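Local coordinates for sulfoquinovosidase (Escherichia coli, PDB 5AEG), which hydrolyses sulfoquinovosyl diacylglycerides and simpler sulfoquinovosides such as sulfoquinovosyl glycerol, releasing sulfoquinovose for use as a source of carbon and sulfur, at residues A[20-25]-A[101-106]; A[28-33]-A[117-122]; A[77-82]-A[93-98]; A[196-201]-A[223-228]. All coordinates share one frame; numbering follows the deposited sequence.

All four contacts lie in the N-terminal beta-rich region of this family 31 glycosidase, away from the catalytic residues of the TIM-barrel domain. Contact 1 packs strand 20-24 over strand 103-109, and contact 2 joins the following strand, 27-32, to strand 116-122; their centres are 11 Å apart. Contact 3, the hairpin 79-85/89-97, has its centre about 8 Å from that of contact 1, and Leu104 N lies 2.8 Å from Ser96 O, a probable hydrogen bond. On the other edge of strand 103-109, Leu105 N meets Leu224 O of contact 4, also at 2.8 Å. Leu119 of contact 2 touches Leu224 of contact 4 in the apolar layer between the strands.

Contact 1: A[20-25]-A[101-106]; sequences FTLHFQ and GRLLLE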
loop_
_atom_site.group_PDB
_atom_site.type_symbol
_atom_site.label_atom_id
_atom_site.label_comp_id
_atom_site.label_asym_id
_atom_site.label_seq_id
_atom_site.Cartn_x
_atom_site.Cartn_y
_atom_site.Cartn_z
ATOM N N PHE A 20 34.205 -11.599 13.496
ATOM C CA PHE A 20 34.201 -11.413 12.017
ATOM C C PHE A 20 33.462 -10.138 11.541
ATOM O O PHE A 20 32.724 -9.526 12.343
ATOM C CB PHE A 20 33.712 -12.666 11.282
ATOM C CG PHE A 20 32.231 -12.951 11.364
ATOM C CD1 PHE A 20 31.319 -12.254 10.566
ATOM C CD2 PHE A 20 31.746 -13.966 12.172
ATOM C CE1 PHE A 20 29.968 -12.537 10.605
ATOM C CE2 PHE A 20 30.396 -14.253 12.220
ATOM C CZ PHE A 20 29.502 -13.529 11.440
ATOM N N THR A 21 33.680 -9.766 10.261
ATOM C CA THR A 21 32.980 -8.639 9.591
ATOM C C THR A 21 32.692 -9.049 8.197
ATOM O O THR A 21 33.396 -9.906 7.649
ATOM C CB THR A 21 33.703 -7.280 9.611
ATOM O OG1 THR A 21 34.971 -7.361 8.963
ATOM C CG2 THR A 21 33.835 -6.741 10.996
ATOM N N LEU A 22 31.567 -8.582 7.642
ATOM C CA LEU A 22 31.239 -8.856 6.292
ATOM C C LEU A 22 30.900 -7.463 5.701
ATOM O O LEU A 22 29.981 -6.763 6.245
ATOM C CB LEU A 22 30.052 -9.772 6.178
ATOM C CG LEU A 22 29.440 -9.910 4.772
ATOM C CD1 LEU A 22 30.370 -10.623 3.781
ATOM C CD2 LEU A 22 28.117 -10.639 4.853
ATOM N N HIS A 23 31.623 -7.074 4.648
ATOM C CA HIS A 23 31.340 -5.863 3.898
ATOM C C HIS A 23 30.814 -6.363 2.570
ATOM O O HIS A 23 31.183 -7.438 2.093
ATOM C CB HIS A 23 32.593 -4.972 3.664
ATOM C CG HIS A 23 33.068 -4.214 4.857
ATOM N ND1 HIS A 23 33.836 -4.777 5.847
ATOM C CD2 HIS A 23 32.911 -2.923 5.200
ATOM C CE1 HIS A 23 34.140 -3.864 6.751
ATOM N NE2 HIS A 23 33.572 -2.723 6.379
ATOM N N PHE A 24 29.929 -5.591 1.941
ATOM C CA PHE A 24 29.330 -5.943 0.650
ATOM C C PHE A 24 29.384 -4.591 -0.124
ATOM O O PHE A 24 28.835 -3.559 0.345
ATOM C CB PHE A 24 27.881 -6.432 0.863
ATOM C CG PHE A 24 27.065 -6.548 -0.390
ATOM C CD1 PHE A 24 27.486 -7.322 -1.423
ATOM C CD2 PHE A 24 25.831 -5.882 -0.520
ATOM C CE1 PHE A 24 26.763 -7.447 -2.578
ATOM C CE2 PHE A 24 25.098 -6.011 -1.672
ATOM C CZ PHE A 24 25.570 -6.786 -2.719
ATOM N N GLN A 25 30.153 -4.554 -1.207
ATOM C CA GLN A 25 30.477 -3.287 -1.924
ATOM C C GLN A 25 30.765 -2.164 -1.028
ATOM O O GLN A 25 30.207 -1.064 -1.158
ATOM C CB GLN A 25 29.393 -2.912 -2.852
ATOM C CG GLN A 25 28.870 -4.112 -3.544
ATOM C CD GLN A 25 28.448 -3.842 -4.916
ATOM O OE1 GLN A 25 27.866 -2.800 -5.227
ATOM N NE2 GLN A 25 28.778 -4.771 -5.789
ATOM N N GLY A 101 24.105 -11.456 -8.667
ATOM C CA GLY A 101 25.128 -10.706 -7.852
ATOM C C GLY A 101 24.624 -10.017 -6.579
ATOM O O GLY A 101 25.291 -9.117 -5.997
ATOM N N ARG A 102 23.398 -10.386 -6.172
ATOM C CA ARG A 102 22.885 -9.934 -4.912
ATOM C C ARG A 102 23.558 -10.683 -3.796
ATOM O O ARG A 102 23.806 -11.892 -3.882
ATOM C CB ARG A 102 21.386 -10.225 -4.821
ATOM C CG ARG A 102 20.571 -9.721 -5.979
ATOM C CD ARG A 102 19.071 -9.601 -5.638
ATOM N NE ARG A 102 18.318 -9.250 -6.861
ATOM C CZ ARG A 102 17.970 -10.081 -7.852
ATOM N NH1 ARG A 102 18.256 -11.354 -7.781
ATOM N NH2 ARG A 102 17.266 -9.643 -8.921
ATOM N N LEU A 103 23.837 -10.005 -2.723
ATOM C CA LEU A 103 24.170 -10.708 -1.515
ATOM C C LEU A 103 22.997 -11.560 -1.018
ATOM O O LEU A 103 21.914 -11.026 -0.794
ATOM C CB LEU A 103 24.657 -9.743 -0.514
ATOM C CG LEU A 103 24.907 -10.343 0.875
ATOM C CD1 LEU A 103 26.059 -11.359 0.804
ATOM C CD2 LEU A 103 25.138 -9.341 1.929
ATOM N N LEU A 104 23.167 -12.889 -0.894
ATOM C CA LEU A 104 22.151 -13.831 -0.316
ATOM C C LEU A 104 22.599 -14.340 1.065
ATOM O O LEU A 104 23.742 -14.893 1.168
ATOM C CB LEU A 104 21.949 -14.992 -1.268
ATOM C CG LEU A 104 20.992 -16.128 -0.945
ATOM C CD1 LEU A 104 19.595 -15.537 -0.822
ATOM C CD2 LEU A 104 21.003 -17.233 -2.015
ATOM N N LEU A 105 21.816 -14.058 2.160
ATOM C CA LEU A 105 22.061 -14.638 3.489
ATOM C C LEU A 105 20.995 -15.649 3.766
ATOM O O LEU A 105 19.790 -15.357 3.663
ATOM C CB LEU A 105 22.093 -13.604 4.613
ATOM C CG LEU A 105 23.028 -12.416 4.531
ATOM C CD1 LEU A 105 22.958 -11.660 5.878
ATOM C CD2 LEU A 105 24.459 -12.827 4.235
ATOM N N GLU A 106 21.397 -16.871 4.088
ATOM C CA GLU A 106 20.437 -17.948 4.308
ATOM C C GLU A 106 20.690 -18.522 5.693
ATOM O O GLU A 106 21.717 -19.196 5.921
ATOM C CB GLU A 106 20.588 -19.045 3.259
ATOM C CG GLU A 106 20.126 -18.683 1.873
ATOM C CD GLU A 106 20.664 -19.676 0.850
ATOM O OE1 GLU A 106 21.904 -19.771 0.723
ATOM O OE2 GLU A 106 19.863 -20.365 0.220
#
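Phe24 lays its ring over Leu103, whose CB stands above the middle of the aromatic face, 3.6 Å from the ring centroid and only 7° off the normal. This is a CH-pi contact made with the first side-chain carbon rather than with a methyl tip. Both residues hold CG anti to the backbone N (chi1 168° in Phe24), and the two side chains run alongside each other in opposite senses. Leu103 CD2 lies at the root of the ring, 4.1 Å from Phe24 CG, while at the far end Phe24 CZ comes within 3.7 Å of the backbone N of Leu103. Gly101 O lies at the ring edge near its plane, 4.0 Å from Phe24 CZ. The opposite face carries CG of Gln25, displaced toward the rim.

Leu22, two residues earlier, makes a lighter contact through one methyl: its CD2 lies 4.4 Å from Leu103 CD2 and 4.3 Å from Leu105 CD2. No hydrogen bond joins the segments, and their strand axes stay 10.1 Å apart at 145°, so this is face-to-face packing of side chains between two layers.

Strand 20-24 is the middle of a three-stranded antiparallel sheet, flanked by strands 9-12 and 27-32. Strand 103-109, on which it packs, runs between strands 89-97 and 221-228, and Leu9 of strand 9-12 also rests on Leu103.

Contact 2: A[28-33]-A[117-122]; sequences LILTHS and IWLRLA
Ala122 sits against Leu28 and Ile29 at the tightest point of this crossing, where the two strand axes approach to 4.7 Å at an angle of 122°. Its N donates to Ile29 O over 2.9 Å in a fairly straight bond, with the donor well above the carbonyl plane, 46° out of it. The same oxygen takes a CA-H...O contact from Leu121 CA at 3.4 Å. The Ala122 methyl is pressed onto the neighbouring strand, 3.6 Å from Leu28 O and 3.7 Å from Leu28 CG.

On the buried side, Leu30 turns one methyl back toward the partner strand. Its first torsion sets CG beside the backbone N, anti to the carbonyl carbon (chi1 -54°). Leu30 CD2 lies 3.9 Å from Leu121 CD2 and 3.7 Å from Arg120 O, and meets Leu119 CD1 more loosely. Phe226 of strand 221-228 continues this apolar patch, touching both Ile29 and Leu121.

The other side is looser and wetter. There a water bridges the strands: it accepts from Thr31 N and lies 2.6 Å from Arg120 O, to which it probably donates. The Arg120 side chain leads away from strand 27-32 to a salt bridge with Glu214 and a cation-pi contact with Tyr212.

Ile29 and Leu30 both face Leu22 of strand 20-24, which makes a classic beta bulge. The bulge lies where strand 27-32 meets the end of strand 116-122, within a beta-sandwich-like packing of the kind expected for the galactose mutarotase-like N-terminal region of family 31 enzymes.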
loop_
_atom_site.group_PDB
_atom_site.type_symbol
_atom_site.label_atom_id
_atom_site.label_comp_id
_atom_site.label_asym_id
_atom_site.label_seq_id
_atom_site.Cartn_x
_atom_site.Cartn_y
_atom_site.Cartn_z
ATOM N N LEU A 28 29.380 -2.070 5.479
ATOM C CA LEU A 28 29.500 -2.995 6.546
ATOM C C LEU A 28 28.075 -3.539 6.852
ATOM O O LEU A 28 27.237 -2.774 7.267
ATOM C CB LEU A 28 30.028 -2.274 7.765
ATOM C CG LEU A 28 30.176 -3.104 9.059
ATOM C CD1 LEU A 28 31.144 -4.245 8.799
ATOM C CD2 LEU A 28 30.577 -2.343 10.266
ATOM N N ILE A 29 27.858 -4.819 6.607
ATOM C CA ILE A 29 26.562 -5.537 6.772
ATOM C C ILE A 29 26.450 -6.300 8.099
ATOM O O ILE A 29 25.429 -6.134 8.802
ATOM C CB ILE A 29 26.272 -6.474 5.567
ATOM C CG1 ILE A 29 26.117 -5.704 4.231
ATOM C CG2 ILE A 29 24.976 -7.258 5.739
ATOM C CD1 ILE A 29 25.057 -4.602 4.116
ATOM N N LEU A 30 27.496 -7.093 8.471
ATOM C CA LEU A 30 27.520 -7.877 9.729
ATOM C C LEU A 30 28.830 -7.696 10.476
ATOM O O LEU A 30 29.905 -7.639 9.832
ATOM C CB LEU A 30 27.398 -9.364 9.427
ATOM C CG LEU A 30 26.257 -9.888 8.601
ATOM C CD1 LEU A 30 26.432 -11.364 8.262
ATOM C CD2 LEU A 30 24.946 -9.711 9.372
ATOM N N THR A 31 28.758 -7.524 11.790
ATOM C CA THR A 31 29.913 -7.650 12.679
ATOM C C THR A 31 29.469 -8.517 13.834
ATOM O O THR A 31 28.342 -8.418 14.271
ATOM C CB THR A 31 30.304 -6.371 13.353
ATOM O OG1 THR A 31 29.161 -5.910 14.058
ATOM C CG2 THR A 31 30.637 -5.382 12.359
ATOM N N HIS A 32 30.367 -9.364 14.304
ATOM C CA HIS A 32 30.081 -10.390 15.322
ATOM C C HIS A 32 31.328 -10.595 16.151
ATOM O O HIS A 32 32.395 -10.819 15.588
ATOM C CB HIS A 32 29.788 -11.732 14.668
ATOM C CG HIS A 32 29.618 -12.854 15.643
ATOM N ND1 HIS A 32 28.410 -13.133 16.255
ATOM C CD2 HIS A 32 30.484 -13.788 16.104
ATOM C CE1 HIS A 32 28.540 -14.169 17.067
ATOM N NE2 HIS A 32 29.785 -14.595 16.986
ATOM N N SER A 33 31.206 -10.562 17.452
ATOM C CA SER A 33 32.213 -11.186 18.301
ATOM C C SER A 33 31.494 -11.895 19.416
ATOM O O SER A 33 30.233 -11.770 19.558
ATOM C CB SER A 33 33.108 -10.114 18.896
ATOM O OG SER A 33 32.323 -9.262 19.719
ATOM N N ILE A 117 14.215 -15.934 15.606
ATOM C CA ILE A 117 15.514 -15.504 15.188
ATOM C C ILE A 117 15.551 -13.988 15.478
ATOM O O ILE A 117 14.568 -13.236 15.218
ATOM C CB ILE A 117 15.790 -15.772 13.676
ATOM C CG1 ILE A 117 15.975 -17.230 13.313
ATOM C CG2 ILE A 117 16.922 -14.831 13.174
ATOM C CD1 ILE A 117 15.648 -17.550 11.826
ATOM N N TRP A 118 16.675 -13.509 15.988
ATOM C CA TRP A 118 16.988 -12.067 16.015
ATOM C C TRP A 118 18.328 -11.871 15.359
ATOM O O TRP A 118 19.325 -12.482 15.806
ATOM C CB TRP A 118 17.058 -11.517 17.413
ATOM C CG TRP A 118 15.857 -11.633 18.278
ATOM C CD1 TRP A 118 14.999 -10.574 18.638
ATOM C CD2 TRP A 118 15.328 -12.807 18.937
ATOM N NE1 TRP A 118 14.004 -11.048 19.442
ATOM C CE2 TRP A 118 14.176 -12.394 19.669
ATOM C CE3 TRP A 118 15.725 -14.134 19.020
ATOM C CZ2 TRP A 118 13.452 -13.255 20.468
ATOM C CZ3 TRP A 118 14.993 -14.990 19.778
ATOM C CH2 TRP A 118 13.859 -14.549 20.513
ATOM N N LEU A 119 18.397 -11.060 14.288
ATOM C CA LEU A 119 19.619 -10.811 13.585
ATOM C C LEU A 119 19.886 -9.346 13.548
ATOM O O LEU A 119 18.990 -8.590 13.163
ATOM C CB LEU A 119 19.489 -11.357 12.179
ATOM C CG LEU A 119 20.654 -11.065 11.213
ATOM C CD1 LEU A 119 21.902 -11.917 11.537
ATOM C CD2 LEU A 119 20.233 -11.364 9.780
ATOM N N ARG A 120 21.097 -8.932 13.955
ATOM C CA ARG A 120 21.545 -7.544 13.857
ATOM C C ARG A 120 22.408 -7.297 12.622
ATOM O O ARG A 120 23.408 -8.000 12.304
ATOM C CB ARG A 120 22.224 -7.005 15.140
ATOM C CG ARG A 120 21.446 -7.203 16.407
ATOM C CD ARG A 120 22.104 -6.614 17.612
ATOM N NE ARG A 120 21.174 -6.617 18.717
ATOM C CZ ARG A 120 21.501 -6.168 19.928
ATOM N NH1 ARG A 120 22.714 -5.734 20.175
ATOM N NH2 ARG A 120 20.627 -6.168 20.896
ATOM N N LEU A 121 22.013 -6.258 11.909
ATOM C CA LEU A 121 22.737 -5.694 10.844
ATOM C C LEU A 121 23.469 -4.443 11.292
ATOM O O LEU A 121 22.956 -3.603 12.015
ATOM C CB LEU A 121 21.823 -5.346 9.643
ATOM C CG LEU A 121 20.916 -6.460 9.126
ATOM C CD1 LEU A 121 20.106 -5.911 7.956
ATOM C CD2 LEU A 121 21.703 -7.656 8.674
ATOM N N ALA A 122 24.730 -4.301 10.885
ATOM C CA ALA A 122 25.487 -3.152 11.299
ATOM C C ALA A 122 24.780 -1.870 10.644
ATOM O O ALA A 122 24.261 -1.964 9.549
ATOM C CB ALA A 122 26.916 -3.256 10.791
HETATM O O HOH W 1 25.903 -7.226 12.743
#

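Contact 3: A[77-82]-A[93-98]; sequences DGWLIH and LNISAD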
loop_
_atom_site.group_PDB
_atom_site.type_symbol
_atom_site.label_atom_id
_atom_site.label_comp_id
_atom_site.label_asym_id
_atom_site.label_seq_id
_atom_site.Cartn_x
_atom_site.Cartn_y
_atom_site.Cartn_z
ATOM N N ASP A 77 30.045 -21.530 -3.086
ATOM C CA ASP A 77 29.433 -20.241 -3.375
ATOM C C ASP A 77 30.028 -19.073 -2.587
ATOM O O ASP A 77 30.139 -17.974 -3.108
ATOM C CB ASP A 77 27.920 -20.310 -3.097
ATOM C CG ASP A 77 27.198 -21.305 -3.996
ATOM O OD1 ASP A 77 27.682 -22.452 -4.134
ATOM O OD2 ASP A 77 26.144 -20.930 -4.562
ATOM N N GLY A 78 30.369 -19.283 -1.325
ATOM C CA GLY A 78 30.959 -18.205 -0.528
ATOM C C GLY A 78 31.451 -18.705 0.825
ATOM O O GLY A 78 32.537 -19.330 0.898
ATOM N N TRP A 79 30.638 -18.497 1.868
ATOM C CA TRP A 79 31.005 -18.844 3.229
ATOM C C TRP A 79 29.883 -19.488 3.969
ATOM O O TRP A 79 28.713 -19.170 3.763
ATOM C CB TRP A 79 31.447 -17.634 4.018
ATOM C CG TRP A 79 32.753 -17.063 3.627
ATOM C CD1 TRP A 79 33.995 -17.382 4.134
ATOM C CD2 TRP A 79 32.966 -16.056 2.649
ATOM N NE1 TRP A 79 34.954 -16.604 3.542
ATOM C CE2 TRP A 79 34.357 -15.789 2.619
ATOM C CE3 TRP A 79 32.120 -15.347 1.794
ATOM C CZ2 TRP A 79 34.914 -14.837 1.779
ATOM C CZ3 TRP A 79 32.679 -14.399 0.947
ATOM C CH2 TRP A 79 34.073 -14.151 0.951
ATOM N N LEU A 80 30.253 -20.351 4.897
ATOM C CA LEU A 80 29.317 -21.024 5.804
ATOM C C LEU A 80 29.756 -20.758 7.222
ATOM O O LEU A 80 30.876 -21.113 7.593
ATOM C CB LEU A 80 29.219 -22.507 5.496
ATOM C CG LEU A 80 28.307 -23.337 6.428
ATOM C CD1 LEU A 80 26.857 -22.901 6.317
ATOM C CD2 LEU A 80 28.439 -24.810 6.076
ATOM N N ILE A 81 28.915 -20.036 7.990
ATOM C CA ILE A 81 29.139 -19.784 9.408
ATOM C C ILE A 81 28.280 -20.705 10.272
ATOM O O ILE A 81 27.039 -20.759 10.132
ATOM C CB ILE A 81 28.915 -18.320 9.762
ATOM C CG1 ILE A 81 29.676 -17.467 8.761
ATOM C CG2 ILE A 81 29.381 -18.063 11.144
ATOM C CD1 ILE A 81 29.656 -15.988 9.017
ATOM N N HIS A 82 28.972 -21.489 11.093
ATOM C CA HIS A 82 28.323 -22.286 12.135
ATOM C C HIS A 82 28.241 -21.482 13.397
ATOM O O HIS A 82 29.255 -21.221 14.043
ATOM C CB HIS A 82 29.066 -23.568 12.405
ATOM C CG HIS A 82 29.079 -24.505 11.259
ATOM N ND1 HIS A 82 28.145 -25.510 11.117
ATOM C CD2 HIS A 82 29.941 -24.631 10.217
ATOM C CE1 HIS A 82 28.407 -26.192 10.014
ATOM N NE2 HIS A 82 29.495 -25.684 9.456
ATOM N N LEU A 93 24.566 -20.059 8.891
ATOM C CA LEU A 93 24.352 -18.923 7.996
ATOM C C LEU A 93 25.217 -19.118 6.790
ATOM O O LEU A 93 26.457 -19.180 6.915
ATOM C CB LEU A 93 24.723 -17.619 8.704
ATOM C CG LEU A 93 24.718 -16.362 7.804
ATOM C CD1 LEU A 93 23.282 -16.094 7.341
ATOM C CD2 LEU A 93 25.330 -15.178 8.476
ATOM N N ASN A 94 24.594 -19.318 5.646
ATOM C CA ASN A 94 25.269 -19.339 4.393
ATOM C C ASN A 94 25.279 -17.948 3.758
ATOM O O ASN A 94 24.213 -17.281 3.664
ATOM C CB ASN A 94 24.607 -20.329 3.441
ATOM C CG ASN A 94 25.630 -21.180 2.747
ATOM O OD1 ASN A 94 25.935 -22.265 3.244
ATOM N ND2 ASN A 94 26.253 -20.658 1.663
ATOM N N ILE A 95 26.447 -17.562 3.270
ATOM C CA ILE A 95 26.707 -16.264 2.648
ATOM C C ILE A 95 27.213 -16.545 1.249
ATOM O O ILE A 95 28.200 -17.340 1.041
ATOM C CB ILE A 95 27.760 -15.502 3.395
ATOM C CG1 ILE A 95 27.339 -15.284 4.822
ATOM C CG2 ILE A 95 28.106 -14.135 2.739
ATOM C CD1 ILE A 95 28.409 -14.564 5.645
ATOM N N SER A 96 26.520 -15.938 0.287
ATOM C CA SER A 96 26.780 -16.168 -1.132
ATOM C C SER A 96 26.339 -14.956 -1.974
ATOM O O SER A 96 25.681 -14.045 -1.435
ATOM C CB SER A 96 26.194 -17.482 -1.588
ATOM O OG SER A 96 24.808 -17.499 -1.888
ATOM N N ALA A 97 26.870 -14.852 -3.189
ATOM C CA ALA A 97 26.222 -14.090 -4.317
ATOM C C ALA A 97 25.084 -14.952 -4.937
ATOM O O ALA A 97 25.173 -16.184 -4.993
ATOM C CB ALA A 97 27.242 -13.686 -5.374
ATOM N N ASP A 98 23.958 -14.330 -5.309
ATOM C CA ASP A 98 22.906 -15.074 -6.019
ATOM C C ASP A 98 23.161 -14.947 -7.532
ATOM O O ASP A 98 24.196 -14.340 -7.954
ATOM C CB ASP A 98 21.475 -14.703 -5.546
ATOM C CG ASP A 98 20.886 -13.421 -6.240
ATOM O OD1 ASP A 98 21.630 -12.715 -6.970
ATOM O OD2 ASP A 98 19.679 -13.125 -5.997
HETATM O O HOH W 2 23.881 -18.831 -3.941
#
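Leu93 pairs with Ile81 as an antiparallel hydrogen-bonded pair: Ile81 N donates to Leu93 O at 2.8 Å, and Leu93 N returns the bond to Ile81 O. Asn94 faces Leu80 in a non-hydrogen-bonded pair on the other face of the sheet, its OD1 only 3.3 Å from the methyl Leu80 CD1. Ile95 pairs with Trp79 through two nearly straight bonds, Trp79 N to Ile95 O and Ile95 N to Trp79 O, each 2.8 Å. From the face it shares with Leu93, Ile95 reaches Ile81 methyl to methyl, CD1 to CD1 at 3.9 Å, while its CG2 approaches Trp79 CE3 at 4.3 Å. Further on, Ser96 CB touches Asp77 CB at 3.6 Å, and Ser96 OG donates to a water over 2.6 Å. That water in turn donates to Asp77 OD2 and to Ala97 O.

The chemistry is thus split between the two faces. Trp79, Ile81, Leu93 and Ile95 make an apolar face, on which Leu9 and Phe11 of strand 9-12 cover Trp79, Ile81 and Ile95; the other is mixed, with Leu80 beside Asn94 and Ser96. Asp77 is exposed and poorly ordered, so its water link to Ser96 is tentative, and the backbone pairing and apolar face are the firmer part of the contact.

Contact 4: A[196-201]-A[223-228]; sequences HVDNSC and TLRFEC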
loop_
_atom_site.group_PDB
_atom_site.type_symbol
_atom_site.label_atom_id
_atom_site.label_comp_id
_atom_site.label_asym_id
_atom_site.label_seq_id
_atom_site.Cartn_x
_atom_site.Cartn_y
_atom_site.Cartn_z
ATOM N N HIS A 196 15.783 -7.231 1.311
ATOM C CA HIS A 196 14.507 -7.902 1.108
ATOM C C HIS A 196 14.519 -9.291 1.772
ATOM O O HIS A 196 15.464 -10.076 1.559
ATOM C CB HIS A 196 14.191 -8.071 -0.356
ATOM C CG HIS A 196 12.929 -8.838 -0.588
ATOM N ND1 HIS A 196 11.700 -8.366 -0.178
ATOM C CD2 HIS A 196 12.706 -10.079 -1.087
ATOM C CE1 HIS A 196 10.771 -9.253 -0.470
ATOM N NE2 HIS A 196 11.360 -10.318 -1.007
ATOM N N VAL A 197 13.512 -9.598 2.576
ATOM C CA VAL A 197 13.456 -10.866 3.341
ATOM C C VAL A 197 12.323 -11.717 2.735
ATOM O O VAL A 197 11.169 -11.264 2.529
ATOM C CB VAL A 197 13.303 -10.658 4.828
ATOM C CG1 VAL A 197 13.171 -11.975 5.615
ATOM C CG2 VAL A 197 14.412 -9.811 5.417
ATOM N N ASP A 198 12.620 -12.963 2.430
ATOM C CA ASP A 198 11.639 -13.789 1.727
ATOM C C ASP A 198 10.527 -14.256 2.626
ATOM O O ASP A 198 9.430 -14.558 2.163
ATOM C CB ASP A 198 12.258 -15.064 1.117
ATOM C CG ASP A 198 13.041 -14.801 -0.119
ATOM O OD1 ASP A 198 12.984 -13.714 -0.743
ATOM O OD2 ASP A 198 13.712 -15.755 -0.533
ATOM N N ASN A 199 10.744 -14.313 3.889
ATOM C CA ASN A 199 9.710 -14.943 4.718
ATOM C C ASN A 199 8.353 -14.186 4.742
ATOM O O ASN A 199 8.310 -12.973 4.478
ATOM C CB ASN A 199 10.231 -14.915 6.124
ATOM C CG ASN A 199 11.560 -15.649 6.302
ATOM O OD1 ASN A 199 12.546 -15.365 5.593
ATOM N ND2 ASN A 199 11.592 -16.547 7.336
ATOM N N SER A 200 7.291 -14.853 5.166
ATOM C CA SER A 200 5.975 -14.201 5.401
ATOM C C SER A 200 5.465 -14.372 6.818
ATOM O O SER A 200 4.350 -14.006 7.142
ATOM C CB SER A 200 4.964 -14.660 4.360
ATOM O OG SER A 200 4.684 -16.027 4.579
ATOM N N CYS A 201 6.282 -14.912 7.711
ATOM C CA CYS A 201 5.982 -14.950 9.127
ATOM C C CYS A 201 5.874 -13.575 9.745
ATOM O O CYS A 201 6.319 -12.597 9.108
ATOM C CB CYS A 201 7.057 -15.779 9.883
ATOM S SG CYS A 201 8.735 -15.104 9.679
ATOM N N THR A 223 15.714 -16.016 4.895
ATOM C CA THR A 223 16.481 -15.710 3.702
ATOM C C THR A 223 16.385 -14.218 3.421
ATOM O O THR A 223 15.246 -13.713 3.253
ATOM C CB THR A 223 15.884 -16.438 2.521
ATOM O OG1 THR A 223 15.967 -17.867 2.758
ATOM C CG2 THR A 223 16.635 -16.076 1.277
ATOM N N LEU A 224 17.534 -13.558 3.375
ATOM C CA LEU A 224 17.623 -12.116 3.136
ATOM C C LEU A 224 18.478 -11.853 1.886
ATOM O O LEU A 224 19.512 -12.488 1.701
ATOM C CB LEU A 224 18.313 -11.420 4.307
ATOM C CG LEU A 224 17.771 -11.660 5.701
ATOM C CD1 LEU A 224 18.361 -12.947 6.313
ATOM C CD2 LEU A 224 18.015 -10.449 6.590
ATOM N N ARG A 225 18.098 -10.882 1.084
ATOM C CA ARG A 225 18.853 -10.529 -0.128
ATOM C C ARG A 225 19.128 -9.069 -0.087
ATOM O O ARG A 225 18.265 -8.295 0.336
ATOM C CB ARG A 225 18.012 -10.747 -1.352
ATOM C CG ARG A 225 17.942 -12.184 -1.855
ATOM C CD ARG A 225 16.742 -12.291 -2.822
ATOM N NE ARG A 225 15.987 -13.487 -2.542
ATOM C CZ ARG A 225 16.392 -14.683 -2.912
ATOM N NH1 ARG A 225 17.496 -14.802 -3.627
ATOM N NH2 ARG A 225 15.693 -15.736 -2.579
ATOM N N PHE A 226 20.317 -8.670 -0.552
ATOM C CA PHE A 226 20.727 -7.251 -0.582
ATOM C C PHE A 226 21.292 -6.907 -1.954
ATOM O O PHE A 226 21.919 -7.791 -2.665
ATOM C CB PHE A 226 21.797 -6.901 0.424
ATOM C CG PHE A 226 21.507 -7.252 1.836
ATOM C CD1 PHE A 226 21.462 -8.575 2.246
ATOM C CD2 PHE A 226 21.346 -6.256 2.787
ATOM C CE1 PHE A 226 21.255 -8.890 3.548
ATOM C CE2 PHE A 226 21.149 -6.562 4.107
ATOM C CZ PHE A 226 21.093 -7.905 4.489
ATOM N N GLU A 227 21.032 -5.681 -2.412
ATOM C CA GLU A 227 21.789 -5.128 -3.559
ATOM C C GLU A 227 22.075 -3.716 -3.234
ATOM O O GLU A 227 21.290 -3.061 -2.545
ATOM C CB GLU A 227 21.059 -5.116 -4.853
ATOM C CG GLU A 227 21.113 -6.314 -5.690
ATOM C CD GLU A 227 20.428 -6.136 -7.035
ATOM O OE1 GLU A 227 19.175 -6.258 -7.079
ATOM O OE2 GLU A 227 21.149 -6.023 -8.064
ATOM N N CYS A 228 23.170 -3.194 -3.802
ATOM C CA CYS A 228 23.556 -1.808 -3.675
ATOM C C CYS A 228 23.415 -1.111 -5.036
ATOM O O CYS A 228 23.216 -1.749 -6.078
ATOM C CB CYS A 228 25.016 -1.662 -3.237
ATOM S SG CYS A 228 25.442 -2.436 -1.682
#
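Antiparallel pairing of strands 193-197 and 221-228 runs out here into a turn, where side chains take over from the backbone. His196 and Arg225 form a hydrogen-bonded pair, with His196 N donating to Arg225 O at 2.9 Å and Arg225 N to His196 O at 2.8 Å. Next to them Val197 and Leu224 are a non-hydrogen-bonded pair on the opposite face; their side chains run alongside each other in the same direction, with Val197 CG2 3.8 Å from Leu224 CD2. One more backbone bond follows, Asp198 N to Thr223 O at 2.9 Å.

Within the N-terminal beta region, strand 221-228 lies between strands 193-197 and 103-109, so Arg225 also packs on Leu104. Its chain bends at chi3 (-135°), and Arg225 NH2 donates to Asp198 OD2 at 2.8 Å. This salt bridge uses the syn lone pair of OD2, close to the guanidinium plane, with the two flat groups turned 33° apart. Asp198 OD2 also lies 3.5 Å from the methyl Thr223 CG2, which flanks the ion pair. Beyond Asp198, Asn199 OD1 accepts a weak bond from Thr223 N at 3.3 Å, while its ND2 donates to Lys221 O and Glu219 OE1. His196 ND1 is hydrogen-bonded to Thr186 OG1.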